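Local coordinates for DUF5037 domain-containing protein (Ruminococcus gnavus, PDB 4GL6), which is of unknown function, a DUF5037-family protein whose single chain holds helices, an antiparallel sheet and a mixed sheet, at residues T12-Q15 and E16-E20; D73-G76 and Q77-L80. All blocks are in the same frame, centred on the assembly; numbering follows the deposited sequence.

Interaction 1 (T12-Q15 and E16-E20); sequences TYLQ and EEYGE
Tyr-13 and Glu-17, one turn apart near the end of helix 6-18, make the main side-chain contact. Both side chains run alongside each other in the same direction, and Glu-17 CB sits over a face of the Tyr-13 ring, 4.2 Å from its centroid, as a CH-pi contact. With CG of Glu-17 anti to the backbone N (chi1 -169°), CG comes up beside Tyr-13 OH at 3.6 Å. The bend at chi2 (67°) then turns the carboxylate alongside the ring, OE1 near CE1, with the two planes 17° apart.

The apolar contact is lighter: Leu-14 CD2 reaches the edge of the Tyr-18 ring, 3.9 Å from CE2. On the exposed flank Glu-16 extends beside Thr-12.

Backbone bonds join Glu-16 to Thr-12, Glu-17 to Tyr-13 and Tyr-18 to Leu-14. A fourth, from Gly-19 N to Gln-15 O (3.0 Å), ends the series, and Gly-19 is the first residue to leave helical geometry, with positive phi. Beyond it Glu-20 O lies 3.3 Å from Gln-15 CA in a CA-H...O contact.

Both tyrosine hydroxyls bond Asp-73 OD2. The two phenols thus share one carboxylate oxygen, whose negative charge they would be expected to stabilise, and this ties the helix end to the loop before helix 75-95.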
loop_
_atom_site.group_PDB
_atom_site.type_symbol
_atom_site.label_atom_id
_atom_site.label_comp_id
_atom_site.label_asym_id
_atom_site.label_seq_id
_atom_site.Cartn_x
_atom_site.Cartn_y
_atom_site.Cartn_z
ATOM N N THR A 12 20.389 10.207 -0.545
ATOM C CA THR A 12 20.993 11.146 -1.503
ATOM C C THR A 12 20.490 10.906 -2.924
ATOM O O THR A 12 20.181 11.863 -3.636
ATOM C CB THR A 12 22.531 11.082 -1.478
ATOM O OG1 THR A 12 22.973 11.376 -0.155
ATOM C CG2 THR A 12 23.167 12.089 -2.455
ATOM N N TYR A 13 20.390 9.638 -3.316
ATOM C CA TYR A 13 19.873 9.290 -4.638
ATOM C C TYR A 13 18.423 9.777 -4.835
ATOM O O TYR A 13 18.134 10.457 -5.816
ATOM C CB TYR A 13 19.986 7.776 -4.928
ATOM C CG TYR A 13 19.018 7.342 -6.002
ATOM C CD1 TYR A 13 19.261 7.625 -7.345
ATOM C CD2 TYR A 13 17.812 6.721 -5.665
ATOM C CE1 TYR A 13 18.342 7.261 -8.331
ATOM C CE2 TYR A 13 16.889 6.370 -6.638
ATOM C CZ TYR A 13 17.151 6.641 -7.969
ATOM O OH TYR A 13 16.238 6.256 -8.918
ATOM N N LEU A 14 17.535 9.401 -3.913
ATOM C CA LEU A 14 16.109 9.761 -3.978
ATOM C C LEU A 14 15.877 11.271 -4.062
ATOM O O LEU A 14 15.061 11.729 -4.887
ATOM C CB LEU A 14 15.326 9.146 -2.806
ATOM C CG LEU A 14 15.131 7.625 -2.848
ATOM C CD1 LEU A 14 14.542 7.055 -1.568
ATOM C CD2 LEU A 14 14.214 7.248 -3.999
ATOM N N GLN A 15 16.627 12.032 -3.257
ATOM C CA GLN A 15 16.541 13.493 -3.275
ATOM C C GLN A 15 17.005 14.060 -4.617
ATOM O O GLN A 15 16.313 14.900 -5.193
ATOM C CB GLN A 15 17.309 14.124 -2.107
ATOM C CG GLN A 15 17.323 15.654 -2.127
ATOM C CD GLN A 15 17.731 16.274 -0.811
ATOM O OE1 GLN A 15 18.400 15.647 0.011
ATOM N NE2 GLN A 15 17.347 17.528 -0.612
ATOM N N GLU A 16 18.164 13.602 -5.094
ATOM C CA GLU A 16 18.686 14.009 -6.406
ATOM C C GLU A 16 17.751 13.611 -7.552
ATOM O O GLU A 16 17.594 14.372 -8.494
ATOM C CB GLU A 16 20.088 13.435 -6.672
ATOM C CG GLU A 16 21.206 14.094 -5.864
ATOM C CD GLU A 16 22.592 13.483 -6.109
ATOM O OE1 GLU A 16 22.694 12.400 -6.729
ATOM O OE2 GLU A 16 23.598 14.091 -5.673
ATOM N N GLU A 17 17.118 12.444 -7.457
ATOM C CA GLU A 17 16.229 11.958 -8.521
ATOM C C GLU A 17 14.845 12.625 -8.541
ATOM O O GLU A 17 14.291 12.800 -9.623
ATOM C CB GLU A 17 16.065 10.429 -8.422
ATOM C CG GLU A 17 15.385 9.728 -9.610
ATOM C CD GLU A 17 16.178 9.758 -10.915
ATOM O OE1 GLU A 17 17.379 10.116 -10.923
ATOM O OE2 GLU A 17 15.597 9.397 -11.962
ATOM N N TYR A 18 14.307 13.007 -7.376
ATOM C CA TYR A 18 12.917 13.507 -7.286
ATOM C C TYR A 18 12.631 14.905 -6.693
ATOM O O TYR A 18 11.466 15.305 -6.661
ATOM C CB TYR A 18 12.071 12.427 -6.568
ATOM C CG TYR A 18 12.099 11.073 -7.258
ATOM C CD1 TYR A 18 11.638 10.938 -8.569
ATOM C CD2 TYR A 18 12.562 9.926 -6.612
ATOM C CE1 TYR A 18 11.650 9.713 -9.223
ATOM C CE2 TYR A 18 12.574 8.686 -7.262
ATOM C CZ TYR A 18 12.113 8.592 -8.572
ATOM O OH TYR A 18 12.094 7.408 -9.255
ATOM N N GLY A 19 13.642 15.638 -6.213
ATOM C CA GLY A 19 13.443 17.019 -5.694
ATOM C C GLY A 19 13.138 17.198 -4.211
ATOM O O GLY A 19 13.624 18.148 -3.601
ATOM N N GLU A 20 12.321 16.308 -3.644
ATOM C CA GLU A 20 11.973 16.312 -2.213
ATOM C C GLU A 20 13.070 15.629 -1.425
ATOM O O GLU A 20 13.947 14.998 -2.009
ATOM C CB GLU A 20 10.729 15.469 -1.953
ATOM C CG GLU A 20 9.487 15.885 -2.681
ATOM C CD GLU A 20 8.362 14.917 -2.419
ATOM O OE1 GLU A 20 8.111 14.561 -1.243
ATOM O OE2 GLU A 20 7.729 14.517 -3.407
#

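Interaction 2 (D73-G76 and Q77-L80); sequences DGYG and QRLL
Leu-79 lies over one face of the Tyr-75 ring in the first turn of helix 75-95. Its CG stands 4.2 Å from the ring centroid, 18° off the normal and displaced toward the rim, in a CH-pi contact, while the CD2 methyl reaches the phenol end at 3.7 Å from Tyr-75 CZ. The ring owes this place to its first torsion: CG anti to the backbone N (chi1 -166°) swings it along the helix toward Leu-79.

Behind these side chains the backbone closes the turn, with Leu-79 N bonded to Tyr-75 O at 3.0 Å and Leu-80 N to Gly-76 O. Arg-78 N bonds the carbonyl of the N-cap residue Gly-74, whose positive phi suits glycine. Before it, Asp-73 makes an Asx turn: OD1 accepts from Tyr-75 N at 3.0 Å, in a bond nearly straight at the hydrogen (172°) that comes to OD1 from above the carboxylate plane.

Farther out, Tyr-75 OH is hydrogen-bonded to Glu-20 OE2, Arg-78 forms salt bridges to Asp-49 and Glu-85, and Gln-77 OE1 accepts from Ile-107 N. Tyr-75 also meets Phe-22 of strand 22-28 edge-to-face and packs near Phe-54 of strand 54-59, whereas Leu-80 touches Trp-122 and Tyr-125, setting this helix start between the antiparallel sheet and helix 122-129.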
loop_
_atom_site.group_PDB
_atom_site.type_symbol
_atom_site.label_atom_id
_atom_site.label_comp_id
_atom_site.label_asym_id
_atom_site.label_seq_id
_atom_site.Cartn_x
_atom_site.Cartn_y
_atom_site.Cartn_z
ATOM N N ASP A 73 13.709 1.643 -7.388
ATOM C CA ASP A 73 13.554 2.568 -6.231
ATOM C C ASP A 73 12.213 2.578 -5.506
ATOM O O ASP A 73 12.123 3.060 -4.370
ATOM C CB ASP A 73 13.987 4.007 -6.572
ATOM C CG ASP A 73 13.111 4.700 -7.628
ATOM O OD1 ASP A 73 11.928 4.349 -7.847
ATOM O OD2 ASP A 73 13.638 5.664 -8.228
ATOM N N GLY A 74 11.190 2.066 -6.187
ATOM C CA GLY A 74 9.854 1.941 -5.637
ATOM C C GLY A 74 9.033 3.198 -5.530
ATOM O O GLY A 74 7.936 3.125 -4.990
ATOM N N TYR A 75 9.524 4.331 -6.050
ATOM C CA TYR A 75 8.837 5.607 -5.861
ATOM C C TYR A 75 7.644 5.792 -6.757
ATOM O O TYR A 75 6.640 6.349 -6.310
ATOM C CB TYR A 75 9.786 6.823 -5.938
ATOM C CG TYR A 75 9.139 8.109 -5.418
ATOM C CD1 TYR A 75 8.624 8.172 -4.114
ATOM C CD2 TYR A 75 9.031 9.256 -6.218
ATOM C CE1 TYR A 75 8.013 9.318 -3.626
ATOM C CE2 TYR A 75 8.422 10.418 -5.729
ATOM C CZ TYR A 75 7.915 10.436 -4.428
ATOM O OH TYR A 75 7.321 11.546 -3.881
ATOM N N GLY A 76 7.737 5.352 -8.010
ATOM C CA GLY A 76 6.592 5.435 -8.943
ATOM C C GLY A 76 5.422 4.635 -8.390
ATOM O O GLY A 76 4.262 5.072 -8.393
ATOM N N GLN A 77 5.777 3.467 -7.888
ATOM C CA GLN A 77 4.883 2.565 -7.199
ATOM C C GLN A 77 4.190 3.264 -6.014
ATOM O O GLN A 77 2.982 3.134 -5.834
ATOM C CB GLN A 77 5.727 1.380 -6.706
ATOM C CG GLN A 77 4.982 0.134 -6.350
ATOM C CD GLN A 77 5.935 -1.023 -6.106
ATOM O OE1 GLN A 77 6.199 -1.856 -6.991
ATOM N NE2 GLN A 77 6.522 -1.026 -4.929
ATOM N N ARG A 78 4.966 3.995 -5.213
ATOM C CA ARG A 78 4.440 4.732 -4.048
ATOM C C ARG A 78 3.440 5.809 -4.440
ATOM O O ARG A 78 2.419 5.972 -3.773
ATOM C CB ARG A 78 5.572 5.359 -3.205
ATOM C CG ARG A 78 5.149 6.348 -2.114
ATOM C CD ARG A 78 4.170 5.712 -1.132
ATOM N NE ARG A 78 3.253 6.683 -0.546
ATOM C CZ ARG A 78 2.087 6.389 0.040
ATOM N NH1 ARG A 78 1.633 5.144 0.121
ATOM N NH2 ARG A 78 1.342 7.368 0.525
ATOM N N LEU A 79 3.753 6.548 -5.493
ATOM C CA LEU A 79 2.856 7.582 -5.990
ATOM C C LEU A 79 1.515 6.987 -6.433
ATOM O O LEU A 79 0.471 7.622 -6.228
ATOM C CB LEU A 79 3.500 8.358 -7.141
ATOM C CG LEU A 79 4.769 9.156 -6.831
ATOM C CD1 LEU A 79 5.361 9.696 -8.139
ATOM C CD2 LEU A 79 4.489 10.267 -5.840
ATOM N N LEU A 80 1.537 5.781 -7.020
ATOM C CA LEU A 80 0.302 5.089 -7.414
ATOM C C LEU A 80 -0.482 4.670 -6.139
ATOM O O LEU A 80 -1.692 4.878 -6.073
ATOM C CB LEU A 80 0.572 3.920 -8.380
ATOM C CG LEU A 80 0.949 4.233 -9.848
ATOM C CD1 LEU A 80 1.400 2.977 -10.583
ATOM C CD2 LEU A 80 -0.194 4.871 -10.635
#

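In the fold
Interaction 1 closes helix 6-18 at the protein surface and interaction 2 opens helix 75-95 in the buried interior; the centres of the two contacts lie about 21 Å and about 10 Å, respectively, from the centre of the chain. Each pairs a tyrosine face with a side chain one turn later, a glutamate at the exposed helix end and a leucine at the buried helix start. Glycines serve both ends, following the helix in one and preceding it in the other. The two contacts also touch directly. Asp-73 is shared by both, the Glu-20 to Tyr-75 bond links them again, and the rings of Tyr-18 and Tyr-75 meet with ring planes at about 40°.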